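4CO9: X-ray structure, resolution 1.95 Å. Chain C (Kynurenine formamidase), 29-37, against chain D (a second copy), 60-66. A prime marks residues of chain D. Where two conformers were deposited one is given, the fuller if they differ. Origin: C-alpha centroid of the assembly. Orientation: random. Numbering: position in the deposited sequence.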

# COMPACT_ATOMS: atom_id res chain seq x y z
N SER C 29 8.22 -1.24 14.54
CA SER C 29 9.46 -2.00 14.50
C SER C 29 9.71 -2.61 13.13
O SER C 29 8.93 -3.45 12.70
N TYR C 30 10.77 -2.18 12.44
CA TYR C 30 11.35 -2.99 11.38
C TYR C 30 12.71 -3.50 11.84
O TYR C 30 13.54 -2.71 12.28
N GLU C 31 12.92 -4.81 11.75
CA GLU C 31 14.21 -5.40 12.11
C GLU C 31 14.63 -6.47 11.11
O GLU C 31 13.77 -7.16 10.57
N VAL C 32 15.94 -6.56 10.86
CA VAL C 32 16.53 -7.68 10.14
C VAL C 32 16.74 -8.79 11.16
O VAL C 32 17.59 -8.68 12.06
N LEU C 33 15.93 -9.83 11.08
CA LEU C 33 16.04 -10.97 11.99
C LEU C 33 17.27 -11.81 11.71
O LEU C 33 17.89 -12.35 12.62
N TRP C 34 17.52 -12.02 10.43
CA TRP C 34 18.54 -12.96 9.99
C TRP C 34 19.16 -12.35 8.74
O TRP C 34 18.49 -12.17 7.74
N SER C 35 20.44 -11.99 8.85
CA SER C 35 21.16 -11.23 7.83
C SER C 35 21.55 -12.11 6.65
O SER C 35 21.56 -13.34 6.77
N LYS C 36 21.91 -11.50 5.53
CA LYS C 36 22.45 -12.24 4.40
C LYS C 36 23.72 -13.03 4.79
O LYS C 36 23.94 -14.14 4.29
N GLU C 37 24.55 -12.45 5.65
CA GLU C 37 25.75 -13.14 6.14
C GLU C 37 25.38 -14.40 6.91
O GLU C 37 25.96 -15.46 6.70
N PRO D 60 16.13 -4.15 -3.45
CA PRO D 60 17.43 -4.79 -3.63
C PRO D 60 18.10 -5.22 -2.31
O PRO D 60 18.84 -6.21 -2.30
N PHE D 61 17.86 -4.48 -1.23
CA PHE D 61 18.43 -4.82 0.07
C PHE D 61 18.09 -6.25 0.50
O PHE D 61 18.85 -6.87 1.26
N HIS D 62 16.98 -6.78 0.01
CA HIS D 62 16.60 -8.17 0.29
C HIS D 62 17.72 -9.16 -0.06
O HIS D 62 17.95 -10.11 0.68
N PHE D 63 18.37 -8.96 -1.20
CA PHE D 63 19.36 -9.91 -1.69
C PHE D 63 20.76 -9.32 -1.86
O PHE D 63 21.68 -10.04 -2.25
N ASP D 64 20.92 -8.04 -1.55
CA ASP D 64 22.19 -7.36 -1.67
C ASP D 64 22.34 -6.41 -0.50
O ASP D 64 21.56 -5.45 -0.37
N ASN D 65 23.33 -6.66 0.35
CA ASN D 65 23.53 -5.83 1.53
C ASN D 65 23.68 -4.36 1.22
O ASN D 65 23.35 -3.53 2.06
N ASP D 66 24.19 -4.04 0.04
CA ASP D 66 24.40 -2.64 -0.32
C ASP D 66 23.29 -2.09 -1.21
O ASP D 66 23.39 -0.98 -1.72

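The contact is small, 249 Å² summed over both sides, and Lys36 carries the largest share, with 79 Å² of its surface covered. Its CA-to-CB bond points toward chain D, and all four chi angles lie in the t well (176°, 169°, -179°, 176°). This fully extended chain carries the ammonium group to the backbone of the opposing loop, where Lys36 NZ donates a hydrogen bond to Phe63′ O at 2.7 Å. The acceptor is a carbonyl, so the phenyl ring of Phe63′ plays no part in this bond; its CB points away from chain C, with chi1 p at 49°.

Water 1 extends the same polar site, accepting from Lys36 NZ and from Asn65′ N, each at 3.1 Å. Nearer the root of the lysine, Asn65′ OD1 lies 3.5 Å from Lys36 CB. The Asn65′ CA-to-CB bond runs sideways, but with chi1 m (-74°) and chi2 at -31° the amide end comes nearer chain C. Water 2 donates to Asn65′ OD1 at 3.3 Å and accepts from Glu37 N at 3.0 Å, linking this side chain to the first turn of the helix. Ser35, chi1 p (70°), occupies the N-cap position just before that helix; its side chain caps a backbone N just past the stretch rather than reaching across.

The apolar part centres on Phe61′. Its CB also points sideways, yet chi1 t (176°) brings the ring end closer. Val32, chi1 t (-179°), and Tyr30, chi1 t (173°), both point toward chain D and meet the ring at its edge, near its plane: Val32 CG2 is 4.0 Å and Tyr30 OH 4.1 Å from Phe61′ CE2. The tyrosine hydroxyl finds its hydrogen bond elsewhere in the structure.

Within chain D, Asp64′ points away from chain C, and its OD1 accepts from Asp66′ N at 2.8 Å, bracing the loop beside Asn65′.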

# COMPACT_ATOMS: atom_id res chain seq x y z
CB SER C 29 9.37 -3.13 15.56
OG SER C 29 10.46 -3.99 15.45
CB TYR C 30 11.51 -2.24 10.03
CG TYR C 30 12.26 -3.14 9.07
CD1 TYR C 30 11.61 -4.10 8.33
CD2 TYR C 30 13.64 -3.08 8.99
CE1 TYR C 30 12.29 -4.98 7.49
CE2 TYR C 30 14.33 -3.96 8.17
CZ TYR C 30 13.67 -4.90 7.42
OH TYR C 30 14.40 -5.76 6.61
CB GLU C 31 14.22 -5.85 13.62
CG GLU C 31 13.98 -4.73 14.70
CD GLU C 31 15.02 -3.60 14.72
OE1 GLU C 31 16.21 -3.81 14.40
OE2 GLU C 31 14.63 -2.50 15.10
CB VAL C 32 17.88 -7.32 9.49
CG1 VAL C 32 18.46 -8.51 8.73
CG2 VAL C 32 17.71 -6.14 8.55
CB LEU C 33 14.85 -11.91 11.88
CG LEU C 33 13.48 -11.45 12.34
CD1 LEU C 33 12.42 -12.54 12.21
CD2 LEU C 33 13.56 -10.95 13.77
CB TRP C 34 17.80 -14.27 9.73
CG TRP C 34 18.61 -15.55 9.69
CD1 TRP C 34 18.60 -16.51 8.69
CD2 TRP C 34 19.54 -16.04 10.68
NE1 TRP C 34 19.46 -17.53 9.00
CE2 TRP C 34 20.05 -17.27 10.21
CE3 TRP C 34 19.98 -15.54 11.91
CZ2 TRP C 34 20.98 -18.02 10.94
CZ3 TRP C 34 20.93 -16.28 12.63
CH2 TRP C 34 21.42 -17.51 12.14
CB SER C 35 22.42 -10.64 8.44
OG SER C 35 23.36 -11.66 8.73
CB LYS C 36 22.74 -11.29 3.23
CG LYS C 36 23.39 -11.97 2.04
CD LYS C 36 23.43 -11.07 0.81
CE LYS C 36 24.07 -11.83 -0.34
NZ LYS C 36 24.06 -11.06 -1.59
CB GLU C 37 26.56 -12.22 7.04
CG GLU C 37 27.95 -12.67 7.37
CD GLU C 37 28.59 -11.84 8.47
OE1 GLU C 37 28.11 -10.71 8.75
OE2 GLU C 37 29.58 -12.31 9.08
CB PRO D 60 18.24 -3.73 -4.38
CG PRO D 60 17.22 -2.91 -5.09
CD PRO D 60 16.04 -2.87 -4.16
CB PHE D 61 17.98 -3.83 1.13
CG PHE D 61 18.44 -4.15 2.51
CD1 PHE D 61 19.80 -4.27 2.79
CD2 PHE D 61 17.54 -4.32 3.54
CE1 PHE D 61 20.23 -4.56 4.07
CE2 PHE D 61 17.96 -4.63 4.83
CZ PHE D 61 19.30 -4.74 5.10
CB HIS D 62 15.32 -8.53 -0.47
CG HIS D 62 14.90 -9.95 -0.31
ND1 HIS D 62 14.78 -10.56 0.92
CD2 HIS D 62 14.55 -10.88 -1.23
CE1 HIS D 62 14.38 -11.81 0.75
NE2 HIS D 62 14.25 -12.03 -0.54
CB PHE D 63 18.88 -10.54 -3.00
CG PHE D 63 18.42 -9.54 -4.02
CD1 PHE D 63 19.32 -8.95 -4.89
CD2 PHE D 63 17.08 -9.19 -4.10
CE1 PHE D 63 18.90 -8.03 -5.83
CE2 PHE D 63 16.65 -8.28 -5.06
CZ PHE D 63 17.57 -7.69 -5.92
CB ASP D 64 22.24 -6.60 -2.99
CG ASP D 64 23.61 -5.97 -3.26
OD1 ASP D 64 24.32 -5.56 -2.33
OD2 ASP D 64 23.95 -5.86 -4.46
CB ASN D 65 24.75 -6.28 2.32
CG ASN D 65 24.52 -7.55 3.07
OD1 ASN D 65 23.39 -7.85 3.49
ND2 ASN D 65 25.58 -8.32 3.28
CB ASP D 66 25.76 -2.51 -1.01
CG ASP D 66 26.89 -2.89 -0.09
OD1 ASP D 66 26.99 -2.29 0.98
OD2 ASP D 66 27.68 -3.80 -0.41
O HOH W 1 25.60 -8.50 -0.61
O HOH W 2 24.48 -9.49 6.12